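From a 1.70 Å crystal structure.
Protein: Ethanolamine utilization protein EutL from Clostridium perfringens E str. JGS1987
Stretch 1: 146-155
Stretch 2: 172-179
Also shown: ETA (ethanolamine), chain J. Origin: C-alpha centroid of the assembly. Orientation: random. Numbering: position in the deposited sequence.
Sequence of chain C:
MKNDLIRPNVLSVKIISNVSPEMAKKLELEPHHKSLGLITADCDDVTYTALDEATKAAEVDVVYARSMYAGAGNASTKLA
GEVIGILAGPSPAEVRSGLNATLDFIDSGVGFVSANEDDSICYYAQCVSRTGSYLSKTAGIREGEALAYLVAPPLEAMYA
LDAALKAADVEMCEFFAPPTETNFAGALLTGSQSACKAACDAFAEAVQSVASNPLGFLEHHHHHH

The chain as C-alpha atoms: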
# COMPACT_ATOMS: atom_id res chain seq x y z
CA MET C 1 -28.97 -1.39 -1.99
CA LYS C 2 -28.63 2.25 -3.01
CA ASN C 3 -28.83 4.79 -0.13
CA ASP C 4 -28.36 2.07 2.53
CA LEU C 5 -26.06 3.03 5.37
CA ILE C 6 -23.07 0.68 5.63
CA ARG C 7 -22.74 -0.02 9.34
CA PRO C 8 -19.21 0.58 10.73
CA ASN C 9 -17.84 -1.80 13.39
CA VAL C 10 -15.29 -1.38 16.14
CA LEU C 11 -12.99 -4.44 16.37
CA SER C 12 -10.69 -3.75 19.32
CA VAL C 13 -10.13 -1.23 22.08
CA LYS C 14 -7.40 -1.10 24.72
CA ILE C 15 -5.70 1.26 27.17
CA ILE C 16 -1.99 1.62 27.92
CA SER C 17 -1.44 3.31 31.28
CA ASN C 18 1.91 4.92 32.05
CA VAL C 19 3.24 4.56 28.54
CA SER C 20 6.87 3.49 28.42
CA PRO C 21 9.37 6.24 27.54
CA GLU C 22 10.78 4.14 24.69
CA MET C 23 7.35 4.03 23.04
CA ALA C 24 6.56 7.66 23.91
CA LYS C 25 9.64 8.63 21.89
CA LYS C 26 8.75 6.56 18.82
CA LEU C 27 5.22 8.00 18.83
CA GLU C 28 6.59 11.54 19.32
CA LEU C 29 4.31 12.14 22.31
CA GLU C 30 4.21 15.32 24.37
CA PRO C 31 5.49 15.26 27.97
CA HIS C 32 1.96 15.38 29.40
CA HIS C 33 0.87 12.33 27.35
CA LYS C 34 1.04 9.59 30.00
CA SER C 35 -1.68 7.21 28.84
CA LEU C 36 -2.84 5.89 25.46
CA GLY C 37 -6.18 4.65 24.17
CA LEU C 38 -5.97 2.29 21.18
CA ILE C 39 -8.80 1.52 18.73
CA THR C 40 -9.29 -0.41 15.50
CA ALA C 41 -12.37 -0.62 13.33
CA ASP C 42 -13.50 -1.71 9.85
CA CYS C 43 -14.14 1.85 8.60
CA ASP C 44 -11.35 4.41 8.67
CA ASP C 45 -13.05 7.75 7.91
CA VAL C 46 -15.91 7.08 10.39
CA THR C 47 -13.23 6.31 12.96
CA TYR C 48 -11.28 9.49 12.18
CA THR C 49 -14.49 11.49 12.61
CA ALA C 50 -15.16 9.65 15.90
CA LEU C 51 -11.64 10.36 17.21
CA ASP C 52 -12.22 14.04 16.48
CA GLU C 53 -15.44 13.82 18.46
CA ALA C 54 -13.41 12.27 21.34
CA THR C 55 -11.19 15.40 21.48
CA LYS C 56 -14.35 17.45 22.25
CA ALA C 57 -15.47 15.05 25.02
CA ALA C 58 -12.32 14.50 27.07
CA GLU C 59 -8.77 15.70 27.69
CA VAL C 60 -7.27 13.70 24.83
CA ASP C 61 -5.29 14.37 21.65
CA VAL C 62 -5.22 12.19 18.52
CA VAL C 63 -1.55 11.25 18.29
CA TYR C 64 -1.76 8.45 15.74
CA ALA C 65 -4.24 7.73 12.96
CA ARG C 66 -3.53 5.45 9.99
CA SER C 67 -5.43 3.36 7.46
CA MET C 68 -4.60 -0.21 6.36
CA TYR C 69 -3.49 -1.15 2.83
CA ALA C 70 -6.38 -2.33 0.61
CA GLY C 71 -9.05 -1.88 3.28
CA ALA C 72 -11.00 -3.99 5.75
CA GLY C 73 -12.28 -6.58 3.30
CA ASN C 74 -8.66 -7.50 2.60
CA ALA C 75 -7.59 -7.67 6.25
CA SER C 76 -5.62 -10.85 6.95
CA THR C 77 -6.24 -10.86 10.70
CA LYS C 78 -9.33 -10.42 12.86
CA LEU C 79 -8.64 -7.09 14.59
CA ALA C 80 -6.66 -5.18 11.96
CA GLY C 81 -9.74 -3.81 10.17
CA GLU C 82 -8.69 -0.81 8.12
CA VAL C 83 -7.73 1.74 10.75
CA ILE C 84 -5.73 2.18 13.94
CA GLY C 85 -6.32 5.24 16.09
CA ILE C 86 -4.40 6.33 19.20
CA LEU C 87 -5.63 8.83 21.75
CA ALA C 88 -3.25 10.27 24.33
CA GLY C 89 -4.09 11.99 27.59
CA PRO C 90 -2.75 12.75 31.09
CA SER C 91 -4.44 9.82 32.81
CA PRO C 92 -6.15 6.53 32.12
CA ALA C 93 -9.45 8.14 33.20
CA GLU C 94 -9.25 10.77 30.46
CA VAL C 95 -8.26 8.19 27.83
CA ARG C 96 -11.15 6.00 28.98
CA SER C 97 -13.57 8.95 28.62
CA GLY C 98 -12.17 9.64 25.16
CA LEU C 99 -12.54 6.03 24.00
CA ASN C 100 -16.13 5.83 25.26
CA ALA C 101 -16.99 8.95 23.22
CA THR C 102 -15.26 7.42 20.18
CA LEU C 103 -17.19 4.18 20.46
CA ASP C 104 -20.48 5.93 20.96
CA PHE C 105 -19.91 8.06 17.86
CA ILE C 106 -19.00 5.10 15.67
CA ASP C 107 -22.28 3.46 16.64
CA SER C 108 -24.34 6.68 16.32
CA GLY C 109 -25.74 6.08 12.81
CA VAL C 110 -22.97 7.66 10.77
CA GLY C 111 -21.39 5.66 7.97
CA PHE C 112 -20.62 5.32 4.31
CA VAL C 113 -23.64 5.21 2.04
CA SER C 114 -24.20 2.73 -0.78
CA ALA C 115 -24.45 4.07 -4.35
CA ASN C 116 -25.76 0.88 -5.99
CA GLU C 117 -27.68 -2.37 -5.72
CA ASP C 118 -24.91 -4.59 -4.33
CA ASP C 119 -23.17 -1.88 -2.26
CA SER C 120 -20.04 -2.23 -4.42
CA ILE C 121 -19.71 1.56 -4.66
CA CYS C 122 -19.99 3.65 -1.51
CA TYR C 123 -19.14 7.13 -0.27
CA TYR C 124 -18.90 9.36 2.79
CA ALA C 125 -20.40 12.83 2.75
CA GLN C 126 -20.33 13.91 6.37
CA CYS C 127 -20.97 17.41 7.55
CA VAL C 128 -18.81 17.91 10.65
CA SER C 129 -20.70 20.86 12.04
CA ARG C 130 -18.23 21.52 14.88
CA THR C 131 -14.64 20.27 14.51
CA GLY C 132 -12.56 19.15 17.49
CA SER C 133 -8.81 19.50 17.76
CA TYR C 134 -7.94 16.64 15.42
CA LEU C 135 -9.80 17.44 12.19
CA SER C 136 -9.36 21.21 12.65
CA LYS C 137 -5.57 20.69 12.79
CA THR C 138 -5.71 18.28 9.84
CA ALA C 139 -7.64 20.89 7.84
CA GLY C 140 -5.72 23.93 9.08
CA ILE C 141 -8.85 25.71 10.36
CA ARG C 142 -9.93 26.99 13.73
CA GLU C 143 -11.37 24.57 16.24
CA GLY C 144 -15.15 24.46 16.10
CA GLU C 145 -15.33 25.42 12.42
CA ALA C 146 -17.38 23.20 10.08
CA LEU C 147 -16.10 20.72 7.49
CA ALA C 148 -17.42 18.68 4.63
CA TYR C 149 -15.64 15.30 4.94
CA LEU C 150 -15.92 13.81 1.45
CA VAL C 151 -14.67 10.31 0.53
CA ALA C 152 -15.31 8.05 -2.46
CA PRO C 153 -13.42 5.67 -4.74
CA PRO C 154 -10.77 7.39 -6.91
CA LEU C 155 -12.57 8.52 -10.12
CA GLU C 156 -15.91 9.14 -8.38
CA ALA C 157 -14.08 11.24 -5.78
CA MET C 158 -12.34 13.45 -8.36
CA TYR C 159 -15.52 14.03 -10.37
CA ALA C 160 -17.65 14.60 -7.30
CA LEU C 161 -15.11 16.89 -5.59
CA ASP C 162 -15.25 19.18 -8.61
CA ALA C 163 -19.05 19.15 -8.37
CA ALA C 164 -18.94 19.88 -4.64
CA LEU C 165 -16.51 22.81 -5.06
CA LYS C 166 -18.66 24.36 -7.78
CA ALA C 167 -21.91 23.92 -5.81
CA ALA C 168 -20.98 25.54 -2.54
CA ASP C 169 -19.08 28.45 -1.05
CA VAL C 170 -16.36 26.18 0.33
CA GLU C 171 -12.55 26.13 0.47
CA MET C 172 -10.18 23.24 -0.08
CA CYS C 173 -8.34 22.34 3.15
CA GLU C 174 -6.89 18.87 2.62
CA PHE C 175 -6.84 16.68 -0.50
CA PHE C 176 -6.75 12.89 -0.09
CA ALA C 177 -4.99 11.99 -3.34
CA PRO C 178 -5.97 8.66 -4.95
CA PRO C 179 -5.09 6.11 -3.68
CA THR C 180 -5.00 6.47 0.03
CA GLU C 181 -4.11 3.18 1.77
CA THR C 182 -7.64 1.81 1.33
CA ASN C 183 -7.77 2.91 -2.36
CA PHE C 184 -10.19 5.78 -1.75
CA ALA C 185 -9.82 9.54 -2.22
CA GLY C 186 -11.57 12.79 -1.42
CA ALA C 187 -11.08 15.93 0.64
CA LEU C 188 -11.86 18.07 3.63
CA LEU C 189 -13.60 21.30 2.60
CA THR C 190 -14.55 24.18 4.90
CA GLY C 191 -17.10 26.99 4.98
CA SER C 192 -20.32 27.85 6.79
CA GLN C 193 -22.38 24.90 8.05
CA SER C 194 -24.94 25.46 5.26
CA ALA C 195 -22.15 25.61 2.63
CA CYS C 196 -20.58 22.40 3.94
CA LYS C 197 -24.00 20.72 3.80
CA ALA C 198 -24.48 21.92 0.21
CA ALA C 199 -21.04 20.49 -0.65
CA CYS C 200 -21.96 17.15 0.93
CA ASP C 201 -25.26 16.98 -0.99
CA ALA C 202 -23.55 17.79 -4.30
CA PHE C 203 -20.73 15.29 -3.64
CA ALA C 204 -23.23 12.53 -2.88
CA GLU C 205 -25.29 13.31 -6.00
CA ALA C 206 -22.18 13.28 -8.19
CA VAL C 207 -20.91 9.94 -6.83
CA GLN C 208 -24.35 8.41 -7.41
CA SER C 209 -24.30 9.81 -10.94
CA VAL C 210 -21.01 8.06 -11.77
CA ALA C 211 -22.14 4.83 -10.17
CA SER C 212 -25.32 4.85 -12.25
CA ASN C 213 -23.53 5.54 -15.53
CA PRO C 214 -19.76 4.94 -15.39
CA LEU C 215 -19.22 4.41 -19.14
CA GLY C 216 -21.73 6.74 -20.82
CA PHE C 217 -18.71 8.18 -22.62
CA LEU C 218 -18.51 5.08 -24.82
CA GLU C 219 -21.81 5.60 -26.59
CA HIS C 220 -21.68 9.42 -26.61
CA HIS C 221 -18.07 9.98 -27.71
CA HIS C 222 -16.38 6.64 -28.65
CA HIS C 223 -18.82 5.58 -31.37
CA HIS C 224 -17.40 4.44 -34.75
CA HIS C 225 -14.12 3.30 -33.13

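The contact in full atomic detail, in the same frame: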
# COMPACT_ATOMS: atom_id res chain seq x y z
N ALA C 146 -16.74 24.34 10.75
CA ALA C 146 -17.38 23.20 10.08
C ALA C 146 -16.52 22.64 8.95
O ALA C 146 -15.72 23.37 8.34
CB ALA C 146 -18.73 23.61 9.54
N LEU C 147 -16.70 21.36 8.66
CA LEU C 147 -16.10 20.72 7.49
C LEU C 147 -17.10 19.89 6.72
O LEU C 147 -18.02 19.34 7.31
CB LEU C 147 -14.93 19.78 7.87
CG LEU C 147 -13.63 20.35 8.39
CD1 LEU C 147 -12.76 19.22 8.84
CD2 LEU C 147 -12.94 21.19 7.30
N ALA C 148 -16.88 19.78 5.40
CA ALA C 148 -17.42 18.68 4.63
C ALA C 148 -16.32 17.62 4.50
O ALA C 148 -15.24 17.91 4.00
CB ALA C 148 -17.87 19.15 3.26
N TYR C 149 -16.59 16.42 4.99
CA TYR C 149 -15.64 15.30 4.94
C TYR C 149 -16.13 14.37 3.84
O TYR C 149 -17.14 13.69 4.00
CB TYR C 149 -15.61 14.63 6.33
CG TYR C 149 -14.48 13.64 6.58
CD1 TYR C 149 -13.85 12.94 5.56
CD2 TYR C 149 -14.06 13.41 7.89
CE1 TYR C 149 -12.82 12.02 5.83
CE2 TYR C 149 -13.07 12.52 8.17
CZ TYR C 149 -12.46 11.81 7.16
OH TYR C 149 -11.47 10.92 7.46
N LEU C 150 -15.44 14.42 2.69
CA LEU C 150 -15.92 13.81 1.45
C LEU C 150 -14.97 12.68 1.03
O LEU C 150 -13.78 12.94 0.84
CB LEU C 150 -15.99 14.86 0.34
CG LEU C 150 -16.78 16.12 0.71
CD1 LEU C 150 -16.80 17.13 -0.45
CD2 LEU C 150 -18.20 15.78 1.13
N VAL C 151 -15.49 11.46 0.91
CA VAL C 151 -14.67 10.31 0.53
C VAL C 151 -15.42 9.43 -0.46
O VAL C 151 -16.59 9.14 -0.27
CB VAL C 151 -14.27 9.46 1.76
CG1 VAL C 151 -13.34 8.32 1.34
CG2 VAL C 151 -13.58 10.33 2.80
N ALA C 152 -14.74 9.01 -1.52
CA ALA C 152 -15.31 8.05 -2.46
C ALA C 152 -14.18 7.33 -3.19
O ALA C 152 -13.01 7.66 -3.00
CB ALA C 152 -16.23 8.76 -3.47
N PRO C 153 -14.52 6.32 -4.00
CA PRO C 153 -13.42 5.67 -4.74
C PRO C 153 -12.79 6.67 -5.72
O PRO C 153 -13.36 7.72 -5.97
CB PRO C 153 -14.12 4.51 -5.45
CG PRO C 153 -15.34 4.23 -4.57
CD PRO C 153 -15.80 5.61 -4.16
N PRO C 154 -11.60 6.37 -6.25
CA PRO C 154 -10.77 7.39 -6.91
C PRO C 154 -11.45 8.25 -8.00
O PRO C 154 -11.40 9.47 -7.85
CB PRO C 154 -9.62 6.55 -7.50
CG PRO C 154 -9.49 5.45 -6.47
CD PRO C 154 -10.89 5.07 -6.17
N LEU C 155 -12.02 7.68 -9.05
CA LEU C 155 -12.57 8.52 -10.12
C LEU C 155 -13.83 9.24 -9.64
O LEU C 155 -14.01 10.43 -9.91
CB LEU C 155 -12.83 7.69 -11.38
CG LEU C 155 -13.41 8.45 -12.60
CD1 LEU C 155 -12.90 7.82 -13.88
CD2 LEU C 155 -14.92 8.44 -12.60
N MET C 172 -10.96 24.45 -0.19
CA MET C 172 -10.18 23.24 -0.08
C MET C 172 -9.23 23.36 1.11
O MET C 172 -8.50 24.35 1.23
CB MET C 172 -9.41 23.04 -1.40
CG MET C 172 -8.35 21.97 -1.39
SD MET C 172 -9.03 20.37 -1.05
CE MET C 172 -9.67 19.79 -2.64
N CYS C 173 -9.27 22.38 2.02
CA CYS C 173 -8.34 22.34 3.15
C CYS C 173 -7.30 21.23 3.04
O CYS C 173 -6.10 21.46 3.24
CB CYS C 173 -9.12 22.16 4.45
SG CYS C 173 -10.20 23.51 4.73
N GLU C 174 -7.76 20.02 2.73
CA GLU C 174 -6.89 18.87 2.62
C GLU C 174 -7.41 17.95 1.52
O GLU C 174 -8.61 17.67 1.46
CB GLU C 174 -6.83 18.10 3.95
CG GLU C 174 -5.89 16.91 3.95
CD GLU C 174 -4.46 17.30 4.28
OE1 GLU C 174 -3.89 16.70 5.22
OE2 GLU C 174 -3.90 18.19 3.60
N PHE C 175 -6.51 17.53 0.64
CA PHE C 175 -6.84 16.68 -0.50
C PHE C 175 -6.32 15.28 -0.20
O PHE C 175 -5.14 15.13 0.11
CB PHE C 175 -6.18 17.26 -1.77
CG PHE C 175 -6.36 16.44 -3.01
CD1 PHE C 175 -7.63 16.08 -3.45
CD2 PHE C 175 -5.26 16.07 -3.79
CE1 PHE C 175 -7.79 15.35 -4.62
CE2 PHE C 175 -5.41 15.35 -4.96
CZ PHE C 175 -6.68 14.99 -5.39
N PHE C 176 -7.17 14.27 -0.27
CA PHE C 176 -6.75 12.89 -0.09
C PHE C 176 -6.51 12.33 -1.49
O PHE C 176 -7.45 11.92 -2.16
CB PHE C 176 -7.81 12.05 0.61
CG PHE C 176 -8.38 12.67 1.86
CD1 PHE C 176 -7.56 13.18 2.84
CD2 PHE C 176 -9.75 12.71 2.04
CE1 PHE C 176 -8.12 13.74 4.01
CE2 PHE C 176 -10.31 13.28 3.19
CZ PHE C 176 -9.49 13.78 4.16
N ALA C 177 -5.26 12.33 -1.94
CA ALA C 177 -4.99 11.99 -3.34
C ALA C 177 -5.11 10.49 -3.58
O ALA C 177 -4.60 9.69 -2.79
CB ALA C 177 -3.61 12.47 -3.74
N PRO C 178 -5.73 10.09 -4.71
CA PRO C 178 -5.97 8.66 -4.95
C PRO C 178 -4.71 7.93 -5.39
O PRO C 178 -4.04 8.43 -6.29
CB PRO C 178 -7.00 8.65 -6.08
CG PRO C 178 -6.81 9.94 -6.78
CD PRO C 178 -6.46 10.93 -5.68
N PRO C 179 -4.40 6.77 -4.80
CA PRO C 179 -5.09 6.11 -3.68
C PRO C 179 -4.55 6.51 -2.34
O PRO C 179 -3.33 6.69 -2.18
CB PRO C 179 -4.78 4.64 -3.91
CG PRO C 179 -3.37 4.67 -4.39
CD PRO C 179 -3.27 5.96 -5.26
CA ETA J . -8.83 9.57 3.54
N ETA J . -8.98 8.71 4.68
C ETA J . -9.71 9.04 2.43
O ETA J . -9.22 7.80 1.95

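Two strands of EutL, 146-152 and 172-176, run nearly parallel, their N-to-C directions differing by 9°, but their axes come no closer than 9.0 Å. That spacing is too wide for the two backbones to pair directly, and no hydrogen bond crosses between the stretches. The contact is made almost wholly by apolar side chains and buries a modest 242 Å², counting both sides.

Ala146, at the start of stretch 1, lies out of reach of stretch 2. Leu147 makes the first contact. Its CA-to-CB bond points sideways, yet with chi1 m and chi2 t the end of the side chain comes nearer, and CD2 lies 4.4 Å from SG of Cys173. Cys173, whose own CA-to-CB bond points toward stretch 1, meets it from across the gap; at this distance the contact is loose. The two CA atoms, Leu147 CA and Cys173 CA, stand 9.0 Å apart, and the side chains span the space between them.

Ala148 is again out of reach, and the alternation of the strand brings Tyr149 into play. Its CB also leaves sideways, but the t rotamer carries the ring closer, setting Tyr149 CE1 3.9 Å from CE2 of Phe176. The ring centroids are 6.0 Å apart and the planes meet at 48°, an oblique pairing. The Tyr149 hydroxyl takes no part in this contact, being hydrogen-bonded elsewhere in the structure.

Phe176, whose CA-to-CB bond points toward stretch 1 and whose chi1 is m, gives up 59 Å² to it, more than any other residue in the contact. Its CE2 atom is the meeting point for three successive residues. After Tyr149 comes Leu150, which contributes its backbone: Leu150 O lies 4.2 Å from Phe176 CE2, at the ring edge and near its plane. The Leu150 side chain stays clear of stretch 2, its nearest approach being Leu150 CB to Phe176 CE2 at 6.5 Å. Val151 then places CG2 4.4 Å from Phe176 CE2, a looser apolar contact.

Ethanolamine sits beside this cluster. Its CA atom lies over one face of the Phe176 ring, 3.6 Å from Phe176 CG, while its C atom is 3.9 Å from CG1 of Val151. Val151 CG2 is also near the ligand, 4.1 Å from ETA C, so Val151 borders both the ring and the ethanolamine.

Ala152 is out of reach, and the CA-to-CB bond of Pro153, at the N-cap position, points away. Pro154, in the first turn of the helix, has its CA-to-CB bond toward stretch 2 and packs on Pro178, with CB to CB at 3.6 Å, the closest approach between the stretches. Here the backbones have drawn together, Pro154 CA to Pro178 CA being 5.3 Å, and the two proline rings meet directly. Pro179 follows through a cis peptide bond. The CA-to-CB bond of Leu155 points away, and the contact ends.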